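Local coordinates for protein D-hydantoinase (Ralstonia pickettii, PDB 1NFG) that probably hydrolyses the cyclic amide bond of D-hydantoin derivatives stereospecifically, using two zinc ions bridged by a carboxylated lysine in each subunit, at residues V297-N300 against A301-N304; S316-F319 against K320-D324. All coordinates share one frame; numbering follows the deposited sequence.

Overall arrangement
Both contacts are local, each made within one continuous run of the amidohydrolase chain, and their centres lie about 32 Å apart with nearest atoms about 19 Å from each other. Contact 1 occupies the last turns of helix 292-303, where regular backbone bonding is joined by an asparagine-arginine hydrogen bond; its apolar side turns inward and its polar end meets a second subunit. Contact 2, at 316-324, is a turn in the long loop after strand 310-311, not far from the metal centre. It has two backbone bonds and an aromatic pair, and mixes buried residues with exposed ones, while no other chain of the assembly touches it.

Contact 1: residues V297-N300 against A301-N304; sequences VLWN and ALRN
Arg-303 folds back along the helix to meet Asn-300, one turn earlier, and the two side chains run side by side in the same direction. CB of Arg-303 sits 3.6 Å from Asn-300 O. CG lies anti to the backbone N (chi1 -170°), and the aliphatic chain then runs straight until it bends at chi3 (75°), swinging CZ back to 3.7 Å from Asn-300 OD1. At the tip, NH1 gives OD1 a hydrogen bond of 2.8 Å that is almost straight, and OD1 lies in the guanidinium plane, at its edge. Amide and guanidinium planes stand nearly perpendicular, 87° apart. A long, flexible arginine suits this place, since it can reach back to a short amide.

The backbone bonds are of the alpha-helical i to i+4 kind, among them Arg-303 N to Trp-299 O at 2.9 Å. At the C-terminal end Asn-300 O receives Asn-304 N and, more weakly, Asn-304 ND2 at 2.8 Å. The other end of that amide, OD1, accepts a hydrogen bond from Lys-251 NZ of the second subunit.

On the inward side, Leu-302 CD2 comes 3.9 Å from CE3 of the Trp-299 ring, the two side chains meeting at a slant. Leu-302 also packs on Phe-307, and Trp-299 makes a cation-pi contact with Arg-355. Ala-301 touches Leu-244 of helix 241-253, where a small residue suits the close helix.

The helix is thus amphipathic, with leucine, tryptophan and alanine turned to the protein and amides and guanidinium toward the neighbouring subunit. The Arg-303 bond holds the Asn-300 amide by its oxygen, and the positive guanidinium would probably polarise that carbonyl.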
loop_
_atom_site.group_PDB
_atom_site.type_symbol
_atom_site.label_atom_id
_atom_site.label_comp_id
_atom_site.label_asym_id
_atom_site.label_seq_id
_atom_site.Cartn_x
_atom_site.Cartn_y
_atom_site.Cartn_z
ATOM N N VAL A 297 4.945 7.255 -14.636
ATOM C CA VAL A 297 5.367 6.618 -13.405
ATOM C C VAL A 297 6.885 6.541 -13.335
ATOM O O VAL A 297 7.487 6.931 -12.334
ATOM C CB VAL A 297 4.779 5.191 -13.293
ATOM C CG1 VAL A 297 5.510 4.397 -12.225
ATOM C CG2 VAL A 297 3.303 5.275 -12.956
ATOM N N LEU A 298 7.495 6.044 -14.410
ATOM C CA LEU A 298 8.945 5.889 -14.479
ATOM C C LEU A 298 9.684 7.230 -14.425
ATOM O O LEU A 298 10.642 7.388 -13.654
ATOM C CB LEU A 298 9.328 5.113 -15.748
ATOM C CG LEU A 298 8.863 3.649 -15.791
ATOM C CD1 LEU A 298 9.108 3.072 -17.174
ATOM C CD2 LEU A 298 9.584 2.834 -14.716
ATOM N N TRP A 299 9.251 8.191 -15.237
ATOM C CA TRP A 299 9.885 9.502 -15.216
ATOM C C TRP A 299 9.783 10.114 -13.818
ATOM O O TRP A 299 10.746 10.708 -13.341
ATOM C CB TRP A 299 9.245 10.443 -16.237
ATOM C CG TRP A 299 9.747 10.276 -17.661
ATOM C CD1 TRP A 299 9.015 9.879 -18.747
ATOM C CD2 TRP A 299 11.065 10.573 -18.157
ATOM N NE1 TRP A 299 9.790 9.918 -19.883
ATOM C CE2 TRP A 299 11.051 10.341 -19.550
ATOM C CE3 TRP A 299 12.252 11.017 -17.559
ATOM C CZ2 TRP A 299 12.179 10.540 -20.356
ATOM C CZ3 TRP A 299 13.376 11.213 -18.364
ATOM C CH2 TRP A 299 13.327 10.974 -19.744
ATOM N N ASN A 300 8.632 9.969 -13.154
ATOM C CA ASN A 300 8.481 10.519 -11.807
ATOM C C ASN A 300 9.452 9.830 -10.880
ATOM O O ASN A 300 10.080 10.471 -10.040
ATOM C CB ASN A 300 7.058 10.340 -11.259
ATOM C CG ASN A 300 6.048 11.278 -11.918
ATOM O OD1 ASN A 300 6.388 12.397 -12.321
ATOM N ND2 ASN A 300 4.794 10.831 -12.013
ATOM N N ALA A 301 9.578 8.516 -11.036
ATOM C CA ALA A 301 10.486 7.746 -10.202
ATOM C C ALA A 301 11.910 8.236 -10.433
ATOM O O ALA A 301 12.696 8.337 -9.492
ATOM C CB ALA A 301 10.372 6.273 -10.530
ATOM N N LEU A 302 12.239 8.539 -11.688
ATOM C CA LEU A 302 13.572 9.041 -12.026
ATOM C C LEU A 302 13.809 10.352 -11.285
ATOM O O LEU A 302 14.793 10.496 -10.564
ATOM C CB LEU A 302 13.691 9.291 -13.531
ATOM C CG LEU A 302 14.431 8.327 -14.475
ATOM C CD1 LEU A 302 14.975 7.129 -13.724
ATOM C CD2 LEU A 302 13.491 7.902 -15.591
ATOM N N ARG A 303 12.885 11.297 -11.458
ATOM C CA ARG A 303 12.980 12.609 -10.825
ATOM C C ARG A 303 13.096 12.516 -9.316
ATOM O O ARG A 303 13.705 13.377 -8.682
ATOM C CB ARG A 303 11.770 13.473 -11.185
ATOM C CG ARG A 303 11.934 14.923 -10.749
ATOM C CD ARG A 303 10.722 15.791 -11.076
ATOM N NE ARG A 303 9.600 15.542 -10.174
ATOM C CZ ARG A 303 8.577 14.740 -10.451
ATOM N NH1 ARG A 303 8.524 14.101 -11.613
ATOM N NH2 ARG A 303 7.601 14.582 -9.563
ATOM N N ASN A 304 12.517 11.471 -8.737
ATOM C CA ASN A 304 12.586 11.289 -7.296
ATOM C C ASN A 304 13.823 10.505 -6.865
ATOM O O ASN A 304 14.016 10.232 -5.677
ATOM C CB ASN A 304 11.314 10.606 -6.796
ATOM C CG ASN A 304 10.147 11.569 -6.691
ATOM O OD1 ASN A 304 10.172 12.503 -5.885
ATOM N ND2 ASN A 304 9.122 11.354 -7.507
#

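Contact 2: residues S316-F319 against K320-D324; sequences SWLF and KGHKD
The imidazole of His-322 takes the edge of the Trp-317 six-membered ring on one face, in an edge-to-face (T-shaped) pair with planes at 76° and centroids 5.5 Å apart. The touching atom is Trp-317 CE3, 3.8 Å from His-322 CG and displaced toward the imidazole rim. At the edge of the imidazole, in its plane, lies Trp-317 C. With CG anti to the carbonyl carbon (chi1 -47°), the histidine ring is carried back toward Trp-317 and Leu-318. Leu-318 meets the same ring, its CG 3.5 Å from His-322 CD2, the two side chains slanting past each other; an apolar leucine suits this carbon of the imidazole. Phe-319 crosses Lys-323 at about a right angle, Phe-319 CD1 4.0 Å from Lys-323 CB, and also makes a cation-pi contact with Lys-282.

In the loop between strand 310-311 and helix 343-352 of this TIM-barrel hydrolase, Leu-318 O closes an alpha-turn with His-322 N (2.9 Å), from above the carbonyl plane, and a wider pi-turn with Lys-323 N (2.8 Å), nearly in line with the carbonyl. Asp-411 bonds the backbone N of both Phe-319 and Lys-320.

Lys-323 bends at chi2 (-65°), bringing CE within 3.9 Å of Trp-317 CB. Its length suits a buried site where the ammonium reaches the carbonyls of Pro-334 and Gly-336, which flank Asn-335, a probable substrate-binding residue. Trp-317 NE1 makes a weak hydrogen bond to Asn-335 O.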
loop_
_atom_site.group_PDB
_atom_site.type_symbol
_atom_site.label_atom_id
_atom_site.label_comp_id
_atom_site.label_asym_id
_atom_site.label_seq_id
_atom_site.Cartn_x
_atom_site.Cartn_y
_atom_site.Cartn_z
ATOM N N SER A 316 20.685 -6.541 -31.195
ATOM C CA SER A 316 20.728 -6.301 -32.626
ATOM C C SER A 316 20.173 -7.453 -33.449
ATOM O O SER A 316 20.913 -8.333 -33.884
ATOM C CB SER A 316 22.168 -5.990 -33.049
ATOM O OG SER A 316 23.091 -6.805 -32.340
ATOM N N TRP A 317 18.861 -7.449 -33.653
ATOM C CA TRP A 317 18.221 -8.479 -34.453
ATOM C C TRP A 317 17.646 -7.789 -35.681
ATOM O O TRP A 317 16.630 -7.099 -35.596
ATOM C CB TRP A 317 17.108 -9.162 -33.665
ATOM C CG TRP A 317 17.581 -9.832 -32.420
ATOM C CD1 TRP A 317 17.127 -9.611 -31.152
ATOM C CD2 TRP A 317 18.601 -10.833 -32.313
ATOM N NE1 TRP A 317 17.802 -10.408 -30.260
ATOM C CE2 TRP A 317 18.713 -11.169 -30.944
ATOM C CE3 TRP A 317 19.431 -11.477 -33.238
ATOM C CZ2 TRP A 317 19.625 -12.125 -30.475
ATOM C CZ3 TRP A 317 20.340 -12.429 -32.773
ATOM C CH2 TRP A 317 20.428 -12.742 -31.402
ATOM N N LEU A 318 18.315 -7.959 -36.815
ATOM C CA LEU A 318 17.880 -7.347 -38.059
ATOM C C LEU A 318 16.387 -7.504 -38.239
ATOM O O LEU A 318 15.833 -8.580 -38.014
ATOM C CB LEU A 318 18.593 -7.987 -39.250
ATOM C CG LEU A 318 20.110 -7.848 -39.331
ATOM C CD1 LEU A 318 20.599 -8.617 -40.545
ATOM C CD2 LEU A 318 20.505 -6.379 -39.423
ATOM N N PHE A 319 15.732 -6.423 -38.639
ATOM C CA PHE A 319 14.305 -6.486 -38.857
ATOM C C PHE A 319 14.061 -7.492 -39.968
ATOM O O PHE A 319 13.118 -8.283 -39.906
ATOM C CB PHE A 319 13.756 -5.123 -39.270
ATOM C CG PHE A 319 12.300 -5.147 -39.612
ATOM C CD1 PHE A 319 11.368 -5.640 -38.701
ATOM C CD2 PHE A 319 11.854 -4.686 -40.844
ATOM C CE1 PHE A 319 10.012 -5.674 -39.014
ATOM C CE2 PHE A 319 10.501 -4.715 -41.169
ATOM C CZ PHE A 319 9.576 -5.210 -40.252
ATOM N N LYS A 320 14.923 -7.463 -40.982
ATOM C CA LYS A 320 14.792 -8.382 -42.101
ATOM C C LYS A 320 15.422 -9.737 -41.789
ATOM O O LYS A 320 14.735 -10.755 -41.699
ATOM C CB LYS A 320 15.431 -7.795 -43.351
ATOM C CG LYS A 320 15.075 -8.584 -44.590
ATOM C CD LYS A 320 15.600 -7.942 -45.861
ATOM C CE LYS A 320 15.178 -8.742 -47.091
ATOM N NZ LYS A 320 15.658 -8.102 -48.351
ATOM N N GLY A 321 16.728 -9.763 -41.606
ATOM C CA GLY A 321 17.360 -11.033 -41.312
ATOM C C GLY A 321 16.850 -11.847 -40.124
ATOM O O GLY A 321 16.624 -13.048 -40.258
ATOM N N HIS A 322 16.641 -11.207 -38.975
ATOM C CA HIS A 322 16.229 -11.921 -37.762
ATOM C C HIS A 322 14.767 -11.871 -37.298
ATOM O O HIS A 322 14.175 -12.908 -36.994
ATOM C CB HIS A 322 17.137 -11.475 -36.616
ATOM C CG HIS A 322 18.591 -11.473 -36.975
ATOM N ND1 HIS A 322 19.284 -12.624 -37.279
ATOM C CD2 HIS A 322 19.469 -10.455 -37.127
ATOM C CE1 HIS A 322 20.527 -12.315 -37.604
ATOM N NE2 HIS A 322 20.665 -11.004 -37.520
ATOM N N LYS A 323 14.192 -10.676 -37.213
ATOM C CA LYS A 323 12.803 -10.539 -36.774
ATOM C C LYS A 323 11.884 -11.370 -37.671
ATOM O O LYS A 323 10.846 -11.876 -37.231
ATOM C CB LYS A 323 12.378 -9.065 -36.816
ATOM C CG LYS A 323 13.121 -8.166 -35.831
ATOM C CD LYS A 323 12.815 -8.544 -34.385
ATOM C CE LYS A 323 13.504 -7.614 -33.406
ATOM N NZ LYS A 323 13.102 -7.922 -32.016
ATOM N N ASP A 324 12.294 -11.507 -38.926
ATOM C CA ASP A 324 11.554 -12.253 -39.928
ATOM C C ASP A 324 11.083 -13.638 -39.509
ATOM O O ASP A 324 9.956 -14.024 -39.812
ATOM C CB ASP A 324 12.389 -12.377 -41.200
ATOM C CG ASP A 324 11.953 -11.406 -42.267
ATOM O OD1 ASP A 324 10.733 -11.342 -42.539
ATOM O OD2 ASP A 324 12.812 -10.712 -42.840
#